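Local coordinates for protein globin (PDB 5V3T) that binds heme in a truncated globin fold of group II and probably carries or handles oxygen, with cyanide held at the ligand site in this crystal, at residues Glu10-Gly14 against Glu15-Glu19; Asp23-Tyr26 against Ser27-Lys31; Phe110-Glu113 against Arg114-Thr118; Thr118-His121 against Met122-Thr125. One frame throughout, in Å; residues are numbered along the deposited sequence.

Contact 1: Glu10-Gly14 against Glu15-Glu19; sequences EAIGG and EQCIE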
# COMPACT_ATOMS: atom_id res chain seq x y z
N GLU A 10 -16.23 -20.16 6.92
CA GLU A 10 -16.52 -21.57 7.13
C GLU A 10 -16.86 -22.24 5.80
O GLU A 10 -16.35 -23.32 5.48
CB GLU A 10 -17.66 -21.73 8.14
CG GLU A 10 -17.25 -21.34 9.54
CD GLU A 10 -18.41 -21.31 10.51
OE1 GLU A 10 -19.54 -20.97 10.09
OE2 GLU A 10 -18.19 -21.61 11.70
N ALA A 11 -17.72 -21.58 5.02
CA ALA A 11 -18.23 -22.13 3.78
C ALA A 11 -17.11 -22.49 2.81
O ALA A 11 -17.23 -23.45 2.05
CB ALA A 11 -19.19 -21.15 3.13
N ILE A 12 -16.03 -21.72 2.83
CA ILE A 12 -14.94 -21.88 1.86
C ILE A 12 -13.96 -22.96 2.33
O ILE A 12 -13.08 -23.38 1.59
CB ILE A 12 -14.19 -20.54 1.60
CG1 ILE A 12 -13.53 -20.55 0.21
CG2 ILE A 12 -13.16 -20.25 2.69
CD1 ILE A 12 -12.75 -19.24 -0.15
N GLY A 13 -14.11 -23.41 3.58
CA GLY A 13 -13.24 -24.45 4.10
C GLY A 13 -12.39 -23.99 5.27
O GLY A 13 -11.52 -24.73 5.75
N GLY A 14 -12.59 -22.76 5.71
CA GLY A 14 -11.91 -22.28 6.91
C GLY A 14 -10.43 -22.04 6.76
O GLY A 14 -9.91 -21.81 5.65
N GLU A 15 -9.74 -22.09 7.90
CA GLU A 15 -8.32 -21.74 7.97
C GLU A 15 -7.46 -22.55 6.99
O GLU A 15 -6.60 -21.99 6.31
CB GLU A 15 -7.82 -21.95 9.40
CG GLU A 15 -6.34 -21.73 9.59
CD GLU A 15 -5.93 -21.89 11.04
OE1 GLU A 15 -6.79 -22.29 11.86
OE2 GLU A 15 -4.76 -21.61 11.37
N GLN A 16 -7.72 -23.85 6.89
CA GLN A 16 -6.95 -24.74 6.01
C GLN A 16 -7.09 -24.36 4.54
O GLN A 16 -6.13 -24.46 3.78
CB GLN A 16 -7.38 -26.20 6.23
CG GLN A 16 -6.96 -26.74 7.59
CD GLN A 16 -7.57 -28.10 7.90
OE1 GLN A 16 -8.72 -28.37 7.58
NE2 GLN A 16 -6.77 -28.97 8.50
N CYS A 17 -8.27 -23.90 4.14
CA CYS A 17 -8.46 -23.48 2.76
C CYS A 17 -7.79 -22.13 2.50
O CYS A 17 -7.13 -21.97 1.49
CB CYS A 17 -9.94 -23.39 2.39
SG CYS A 17 -10.23 -22.82 0.68
N ILE A 18 -7.96 -21.17 3.42
CA ILE A 18 -7.33 -19.86 3.26
C ILE A 18 -5.80 -19.96 3.19
O ILE A 18 -5.16 -19.27 2.38
CB ILE A 18 -7.75 -18.90 4.40
CG1 ILE A 18 -9.26 -18.61 4.29
CG2 ILE A 18 -6.93 -17.60 4.37
CD1 ILE A 18 -9.67 -17.99 2.96
N GLU A 19 -5.22 -20.83 4.01
CA GLU A 19 -3.76 -21.05 3.99
C GLU A 19 -3.33 -21.42 2.57
O GLU A 19 -2.44 -20.80 1.99
CB GLU A 19 -3.36 -22.16 4.97
CG GLU A 19 -3.47 -21.78 6.43
CD GLU A 19 -2.40 -20.81 6.90
OE1 GLU A 19 -1.23 -20.95 6.45
OE2 GLU A 19 -2.72 -19.92 7.71
O HOH W 1 -9.82 -25.48 8.41
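Ile12 and Ile18 meet at about a right angle across the turn through Gly13 and Gly14, methyl CG2 of Ile12 facing CD1 of Ile18 at 4.2 Å. Cys17 lies beside this crossing. With SG anti to its backbone N (chi1 178°), its sulfur is laid back along the turn, 4.0 Å from Ile12 CG1 and 3.0 Å from Ile12 O. The backbone between these side chains separates helix 8-11 from helix 14-31, the first long helix of this truncated globin. Gly13 leaves the helical region with positive phi (117°) in a Schellman motif, its CA 5.1 Å from Cys17 CA. The carbonyl of Gly14 then starts the new helix: Ile18 N donates to Gly14 O over 3.0 Å in a nearly straight bond, while Cys17 N adds a weak, bent one to the same oxygen. On the outer side a water accepts the N-H of Gln16 (3.1 Å from Gln16 N), donates to Gly13 O, and makes a weak bond to Gln16 OE1. Beyond the turn, Ile12 packs on Ile107 of helix 105-122, and Ile18 reaches Thr55 of helix 44-57.

Contact 2: Asp23-Tyr26 against Ser27-Lys31; sequences DTFY and SYVSK. With CYN (cyanide ion), chain D.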
# COMPACT_ATOMS: atom_id res chain seq x y z
N ASP A 23 -1.32 -19.02 -0.23
CA ASP A 23 0.01 -19.48 -0.62
C ASP A 23 0.03 -19.72 -2.13
O ASP A 23 0.99 -19.34 -2.82
CB ASP A 23 0.39 -20.75 0.14
CG ASP A 23 0.78 -20.45 1.59
OD1 ASP A 23 1.03 -19.27 1.91
OD2 ASP A 23 0.82 -21.40 2.40
N THR A 24 -1.03 -20.34 -2.65
CA THR A 24 -1.15 -20.58 -4.09
C THR A 24 -1.27 -19.25 -4.85
O THR A 24 -0.61 -19.05 -5.87
CB THR A 24 -2.35 -21.48 -4.41
OG1 THR A 24 -2.16 -22.74 -3.76
CG2 THR A 24 -2.51 -21.69 -5.91
N PHE A 25 -2.12 -18.36 -4.34
CA PHE A 25 -2.31 -17.04 -4.95
C PHE A 25 -0.99 -16.32 -5.19
O PHE A 25 -0.68 -15.92 -6.32
CB PHE A 25 -3.23 -16.17 -4.09
CG PHE A 25 -3.36 -14.76 -4.59
CD1 PHE A 25 -3.91 -14.51 -5.85
CD2 PHE A 25 -2.92 -13.69 -3.84
CE1 PHE A 25 -4.04 -13.22 -6.32
CE2 PHE A 25 -3.04 -12.39 -4.31
CZ PHE A 25 -3.59 -12.16 -5.57
N TYR A 26 -0.18 -16.19 -4.14
CA TYR A 26 1.07 -15.45 -4.25
C TYR A 26 2.12 -16.18 -5.05
O TYR A 26 3.10 -15.57 -5.50
CB TYR A 26 1.61 -15.09 -2.88
CG TYR A 26 0.85 -13.93 -2.33
CD1 TYR A 26 0.90 -12.69 -2.97
CD2 TYR A 26 0.05 -14.07 -1.22
CE1 TYR A 26 0.20 -11.62 -2.50
CE2 TYR A 26 -0.66 -13.01 -0.75
CZ TYR A 26 -0.58 -11.80 -1.39
OH TYR A 26 -1.30 -10.77 -0.87
N SER A 27 1.94 -17.48 -5.21
CA SER A 27 2.76 -18.21 -6.17
C SER A 27 2.49 -17.63 -7.56
O SER A 27 3.43 -17.33 -8.30
CB SER A 27 2.45 -19.72 -6.12
OG SER A 27 3.32 -20.45 -6.97
N TYR A 28 1.22 -17.43 -7.90
CA TYR A 28 0.88 -16.87 -9.21
C TYR A 28 1.33 -15.42 -9.31
O TYR A 28 1.90 -15.00 -10.33
CB TYR A 28 -0.62 -16.99 -9.52
CG TYR A 28 -1.04 -18.39 -9.95
CD1 TYR A 28 -0.61 -18.92 -11.16
CD2 TYR A 28 -1.85 -19.18 -9.15
CE1 TYR A 28 -0.97 -20.20 -11.56
CE2 TYR A 28 -2.23 -20.46 -9.54
CZ TYR A 28 -1.79 -20.96 -10.75
OH TYR A 28 -2.14 -22.23 -11.14
N VAL A 29 1.13 -14.66 -8.24
CA VAL A 29 1.58 -13.26 -8.21
C VAL A 29 3.08 -13.14 -8.50
O VAL A 29 3.50 -12.34 -9.34
CB VAL A 29 1.28 -12.61 -6.85
CG1 VAL A 29 1.95 -11.22 -6.76
CG2 VAL A 29 -0.23 -12.52 -6.62
N SER A 30 3.87 -13.97 -7.84
CA SER A 30 5.32 -13.91 -7.98
C SER A 30 5.78 -14.20 -9.41
O SER A 30 6.87 -13.80 -9.80
CB SER A 30 5.98 -14.90 -7.02
OG SER A 30 5.87 -16.23 -7.50
N LYS A 31 4.96 -14.91 -10.18
CA LYS A 31 5.30 -15.25 -11.56
C LYS A 31 4.67 -14.31 -12.59
O LYS A 31 5.01 -14.37 -13.77
CB LYS A 31 4.87 -16.69 -11.89
CG LYS A 31 5.45 -17.77 -10.99
CD LYS A 31 4.84 -19.13 -11.34
CE LYS A 31 5.23 -20.22 -10.33
NZ LYS A 31 6.71 -20.38 -10.22
C CYN D . -2.41 -7.41 -2.22
N CYN D . -2.06 -8.49 -2.44
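Methyl CG2 of Val29 sits over one face of the Phe25 ring, 3.7 Å from the ring centroid and somewhat toward the rim near CZ, a CH-pi contact. The same methyl lies 3.8 Å from Tyr26 CD1, so a single branch of valine touches both aromatic side chains; Val29 and Tyr26 run side by side and point the same way. Phe25 CD2 in turn stands 3.7 Å above the centre of the Tyr26 ring. Phe25 has its ring anti to the backbone N (chi1 175°), which sets the ring alongside the next turn, where Val29 CG2 can lie over its face. This packed, buried side borders the distal heme pocket: Tyr26 OH donates a hydrogen bond of 2.9 Å to the cyanide N, which lies near the plane of the tyrosine ring, at its edge. Gln50 bonds to the same hydroxyl, a second partner that would help fix its direction.

The other side is looser. Thr24 CG2 lies alongside the Tyr28 ring, 3.8 Å from CE2, while the hydroxyl of Thr24 turns back to Ile20 O. Ser30 OG, at the more exposed end, donates to Ser27 O over 2.8 Å and so folds against its own helix.

All this rides on regular helical bonds such as Val29 N to Phe25 O. Helix 14-31 is flanked by helix 84-101, where Trp90 meets Phe25 edge-to-face and Asp100 bonds to Tyr28 OH, and by helix 44-57, whose Thr46 and Ala47 pack on Tyr26.

Contact 3: Phe110-Glu113 against Arg114-Thr118; sequences FVFE and RLALT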
# COMPACT_ATOMS: atom_id res chain seq x y z
N PHE A 110 -19.60 -15.72 -4.40
CA PHE A 110 -19.66 -14.75 -3.30
C PHE A 110 -18.30 -14.08 -3.07
O PHE A 110 -18.17 -12.85 -3.10
CB PHE A 110 -20.15 -15.42 -2.02
CG PHE A 110 -20.32 -14.47 -0.86
CD1 PHE A 110 -21.50 -13.75 -0.71
CD2 PHE A 110 -19.32 -14.30 0.07
CE1 PHE A 110 -21.67 -12.87 0.36
CE2 PHE A 110 -19.48 -13.42 1.14
CZ PHE A 110 -20.66 -12.71 1.28
N VAL A 111 -17.27 -14.90 -2.86
CA VAL A 111 -15.96 -14.38 -2.51
C VAL A 111 -15.34 -13.63 -3.70
O VAL A 111 -14.76 -12.55 -3.53
CB VAL A 111 -15.01 -15.51 -2.05
CG1 VAL A 111 -13.58 -14.98 -1.89
CG2 VAL A 111 -15.51 -16.12 -0.73
N PHE A 112 -15.49 -14.17 -4.90
CA PHE A 112 -14.85 -13.53 -6.05
C PHE A 112 -15.47 -12.17 -6.33
O PHE A 112 -14.76 -11.21 -6.63
CB PHE A 112 -14.94 -14.39 -7.29
CG PHE A 112 -14.18 -13.81 -8.45
CD1 PHE A 112 -12.83 -14.06 -8.60
CD2 PHE A 112 -14.80 -12.96 -9.35
CE1 PHE A 112 -12.12 -13.50 -9.65
CE2 PHE A 112 -14.09 -12.40 -10.39
CZ PHE A 112 -12.75 -12.67 -10.54
N GLU A 113 -16.80 -12.08 -6.25
CA GLU A 113 -17.48 -10.81 -6.51
C GLU A 113 -17.14 -9.76 -5.47
O GLU A 113 -17.01 -8.58 -5.83
CB GLU A 113 -18.99 -11.02 -6.58
CG GLU A 113 -19.41 -11.67 -7.88
CD GLU A 113 -20.85 -12.11 -7.89
OE1 GLU A 113 -21.67 -11.50 -7.17
OE2 GLU A 113 -21.16 -13.08 -8.61
N ARG A 114 -16.95 -10.15 -4.21
CA ARG A 114 -16.47 -9.17 -3.24
C ARG A 114 -15.06 -8.71 -3.57
O ARG A 114 -14.76 -7.51 -3.53
CB ARG A 114 -16.46 -9.71 -1.81
CG ARG A 114 -17.79 -9.75 -1.11
CD ARG A 114 -17.60 -10.29 0.29
NE ARG A 114 -18.75 -10.00 1.12
CZ ARG A 114 -18.76 -9.04 2.04
NH1 ARG A 114 -17.67 -8.31 2.25
NH2 ARG A 114 -19.86 -8.82 2.76
N LEU A 115 -14.21 -9.66 -3.90
CA LEU A 115 -12.82 -9.34 -4.22
C LEU A 115 -12.71 -8.43 -5.45
O LEU A 115 -11.86 -7.53 -5.49
CB LEU A 115 -12.03 -10.63 -4.42
CG LEU A 115 -11.78 -11.47 -3.18
CD1 LEU A 115 -10.96 -12.71 -3.53
CD2 LEU A 115 -11.03 -10.64 -2.16
N ALA A 116 -13.59 -8.65 -6.43
CA ALA A 116 -13.57 -7.86 -7.66
C ALA A 116 -13.93 -6.42 -7.37
O ALA A 116 -13.33 -5.49 -7.95
CB ALA A 116 -14.51 -8.44 -8.69
N LEU A 117 -14.91 -6.23 -6.50
CA LEU A 117 -15.32 -4.89 -6.07
C LEU A 117 -14.20 -4.22 -5.28
O LEU A 117 -13.91 -3.04 -5.48
CB LEU A 117 -16.61 -4.98 -5.25
CG LEU A 117 -17.23 -3.71 -4.64
CD1 LEU A 117 -17.60 -2.72 -5.72
CD2 LEU A 117 -18.46 -4.07 -3.80
N THR A 118 -13.58 -4.96 -4.37
CA THR A 118 -12.46 -4.41 -3.60
C THR A 118 -11.27 -4.03 -4.50
O THR A 118 -10.67 -2.97 -4.34
CB THR A 118 -11.97 -5.40 -2.54
OG1 THR A 118 -13.03 -5.65 -1.61
CG2 THR A 118 -10.77 -4.85 -1.79
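Arg114 lies along Phe110 one turn earlier in helix 105-122, the last helix of the globin fold, and the two side chains point the same way. Its chain is extended from CG to NE, and CG stands anti to the carbonyl carbon (chi1 -78°), a setting that carries CD and NE past the ring. Arg114 NE comes to 3.3 Å from Phe110 CZ, and CD to 3.7 Å from CE2. Ring and guanidinium planes are 42° apart, and CZ meets the guanidinium at its edge, so the two flat groups do not stack. This pair belongs to the outer side of the helix, though Tyr57 of helix 44-57 also touches the arginine.

Glu113 is turned outward and touches through CB, 3.2 Å from Arg114 N, and through its backbone: its carbonyl accepts the N-H of Leu117 in a regular helical bond.

Leu115 faces the interior. Running beside Val111, it sets CD1 3.8 Å from Val111 CG1, while its CG rests only 3.2 Å from Val111 O. The two residues form part of the buried side of the helix, where Val111 packs on Met98 and Leu115 on Met94 of helix 84-101; the side chain of Leu115 comes within about 4 Å of the heme. Next round the helix, still against helix 84-101, Ala116 meets Phe112, with Ala116 CB 4.3 Å from Phe112 CE2.

Contact 4: Thr118-His121 against Met122-Thr125; sequences TAQH and MVNT. With HEM (protoporphyrin IX containing Fe), chain C.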
# COMPACT_ATOMS: atom_id res chain seq x y z
N THR A 118 -13.58 -4.96 -4.37
CA THR A 118 -12.46 -4.41 -3.60
C THR A 118 -11.27 -4.03 -4.50
O THR A 118 -10.67 -2.97 -4.34
CB THR A 118 -11.97 -5.40 -2.54
OG1 THR A 118 -13.03 -5.65 -1.61
CG2 THR A 118 -10.77 -4.85 -1.79
N ALA A 119 -10.92 -4.91 -5.42
CA ALA A 119 -9.80 -4.66 -6.33
C ALA A 119 -10.03 -3.41 -7.18
O ALA A 119 -9.09 -2.66 -7.47
CB ALA A 119 -9.56 -5.87 -7.21
N GLN A 120 -11.28 -3.20 -7.60
CA GLN A 120 -11.63 -1.98 -8.32
C GLN A 120 -11.44 -0.75 -7.46
O GLN A 120 -11.02 0.31 -7.96
CB GLN A 120 -13.08 -2.02 -8.82
CG GLN A 120 -13.48 -0.76 -9.59
CD GLN A 120 -12.60 -0.49 -10.81
OE1 GLN A 120 -12.29 -1.39 -11.58
NE2 GLN A 120 -12.19 0.77 -10.98
N HIS A 121 -11.74 -0.88 -6.18
CA HIS A 121 -11.59 0.23 -5.24
C HIS A 121 -10.13 0.63 -5.05
O HIS A 121 -9.83 1.79 -4.75
CB HIS A 121 -12.21 -0.12 -3.88
CG HIS A 121 -12.50 1.06 -3.02
ND1 HIS A 121 -12.28 1.06 -1.66
CD2 HIS A 121 -13.00 2.28 -3.32
CE1 HIS A 121 -12.62 2.24 -1.16
NE2 HIS A 121 -13.07 2.99 -2.14
N MET A 122 -9.23 -0.34 -5.20
CA MET A 122 -7.80 -0.12 -5.02
C MET A 122 -7.16 0.69 -6.17
O MET A 122 -6.17 1.37 -5.96
CB MET A 122 -7.06 -1.46 -4.87
CG MET A 122 -7.55 -2.36 -3.74
SD MET A 122 -7.44 -1.54 -2.15
CE MET A 122 -9.16 -1.06 -1.91
N VAL A 123 -7.75 0.61 -7.37
CA VAL A 123 -7.19 1.26 -8.57
C VAL A 123 -6.93 2.73 -8.31
O VAL A 123 -7.81 3.44 -7.83
CB VAL A 123 -8.11 1.11 -9.79
CG1 VAL A 123 -7.60 1.99 -10.96
CG2 VAL A 123 -8.21 -0.34 -10.21
N ASN A 124 -5.72 3.20 -8.63
CA ASN A 124 -5.34 4.55 -8.27
C ASN A 124 -4.52 5.26 -9.36
O ASN A 124 -3.99 6.33 -9.14
CB ASN A 124 -4.58 4.54 -6.94
CG ASN A 124 -3.36 3.62 -6.95
OD1 ASN A 124 -2.66 3.48 -7.96
ND2 ASN A 124 -3.09 3.02 -5.81
N THR A 125 -4.43 4.62 -10.53
CA THR A 125 -3.66 5.11 -11.68
C THR A 125 -4.49 4.84 -12.93
O THR A 125 -5.14 3.80 -13.01
CB THR A 125 -2.31 4.39 -11.78
OG1 THR A 125 -1.64 4.44 -10.51
CG2 THR A 125 -1.42 4.97 -12.89
CHA HEM C . -0.64 -4.85 0.47
CHB HEM C . -0.63 -4.59 -4.48
CHC HEM C . -5.44 -5.46 -4.40
CHD HEM C . -5.30 -6.62 0.34
C1A HEM C . -0.23 -4.72 -0.86
C2A HEM C . 1.11 -4.42 -1.32
C3A HEM C . 1.11 -4.35 -2.66
C4A HEM C . -0.24 -4.60 -3.14
CMA HEM C . 2.34 -4.06 -3.56
CAA HEM C . 2.34 -4.23 -0.39
CBA HEM C . 2.62 -5.55 0.33
CGA HEM C . 3.16 -5.29 1.71
O1A HEM C . 3.60 -4.14 1.97
O2A HEM C . 3.16 -6.23 2.55
C1B HEM C . -1.95 -4.78 -4.88
C2B HEM C . -2.45 -4.71 -6.24
C3B HEM C . -3.77 -4.93 -6.21
C4B HEM C . -4.16 -5.16 -4.83
CMB HEM C . -1.61 -4.41 -7.51
CAB HEM C . -4.72 -4.96 -7.43
CBB HEM C . -5.98 -4.50 -7.33
C1C HEM C . -5.78 -5.95 -3.17
C2C HEM C . -7.02 -6.63 -2.84
C3C HEM C . -6.97 -6.96 -1.54
C4C HEM C . -5.71 -6.49 -0.98
CMC HEM C . -8.20 -6.95 -3.79
CAC HEM C . -8.12 -7.68 -0.79
CBC HEM C . -7.78 -8.59 0.10
C1D HEM C . -4.03 -6.25 0.80
C2D HEM C . -3.60 -6.39 2.17
C3D HEM C . -2.17 -5.84 2.23
C4D HEM C . -1.84 -5.41 0.87
CMD HEM C . -4.41 -6.97 3.35
CAD HEM C . -1.27 -5.76 3.48
CBD HEM C . -1.23 -4.31 3.95
CGD HEM C . -0.59 -4.21 5.31
O1D HEM C . 0.60 -3.79 5.35
O2D HEM C . -1.25 -4.53 6.33
NA HEM C . -1.03 -4.81 -2.01
NB HEM C . -3.03 -5.07 -4.06
NC HEM C . -5.00 -5.90 -2.02
ND HEM C . -2.97 -5.66 0.07
FE HEM C . -2.97 -5.52 -2.02
O HOH W 2 -10.70 3.24 -7.85
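Met122 N reaches back to two carbonyls at once as helix 105-122 runs out, with weak bonds to Thr118 O (3.1 Å) and Ala119 O (3.2 Å). Val123 N adds a weak bond to Gln120 O, and at Val123 psi swings to 129°, where the chain leaves helical geometry. A water bridges this exit, donating to Gln120 O and to Val123 O at 2.9 Å each.

Met122 then doubles back along the last turn. Its CG, anti to the carbonyl carbon (chi1 -57°), is set 3.2 Å from Thr118 O, and bends at chi2 and chi3 fold CE back to 3.4 Å from the same oxygen. CE also lies 3.8 Å from His121 ND1, the two side chains passing each other at a slant. This end of the final globin helix forms one wall of the heme pocket, for Met122 CG stands 3.8 Å from the methine carbon CHC of the heme, and Thr118 CG2 and Ala119 CB approach its methyl CMC. Val123 turns its CG2 back toward the carbonyls of Ala119 and Gln120. Farther along, Thr125 OG1 donates to Asn124 OD1 in the carbonyl plane. Asn124 also bonds to Ile82 and Phe80, and packs on Pro71 of the second subunit.

How the contacts relate
All four contacts are local, between residues a few positions apart, and all are partly buried; contact 3 lies nearest the chain's centre (about 9 Å, centre to centre) and contact 1 farthest out (about 14 Å). Contacts 1 and 2 share helix 14-31, contacts 3 and 4 helix 105-122, overlapping at Thr118. Contact 1 touches contact 3 through Ile12 CD1 and Val111 CG2, 4.2 Å apart. Chemistry follows place: contact 1 joins a glycine backbone to a small apolar crossing, contact 2 packs aromatic rings and a valine beside the site where a tyrosine hydroxyl bonds the cyanide, aliphatic groups line the heme in contact 4, and contact 3 pairs a charged group with a ring on its outer side.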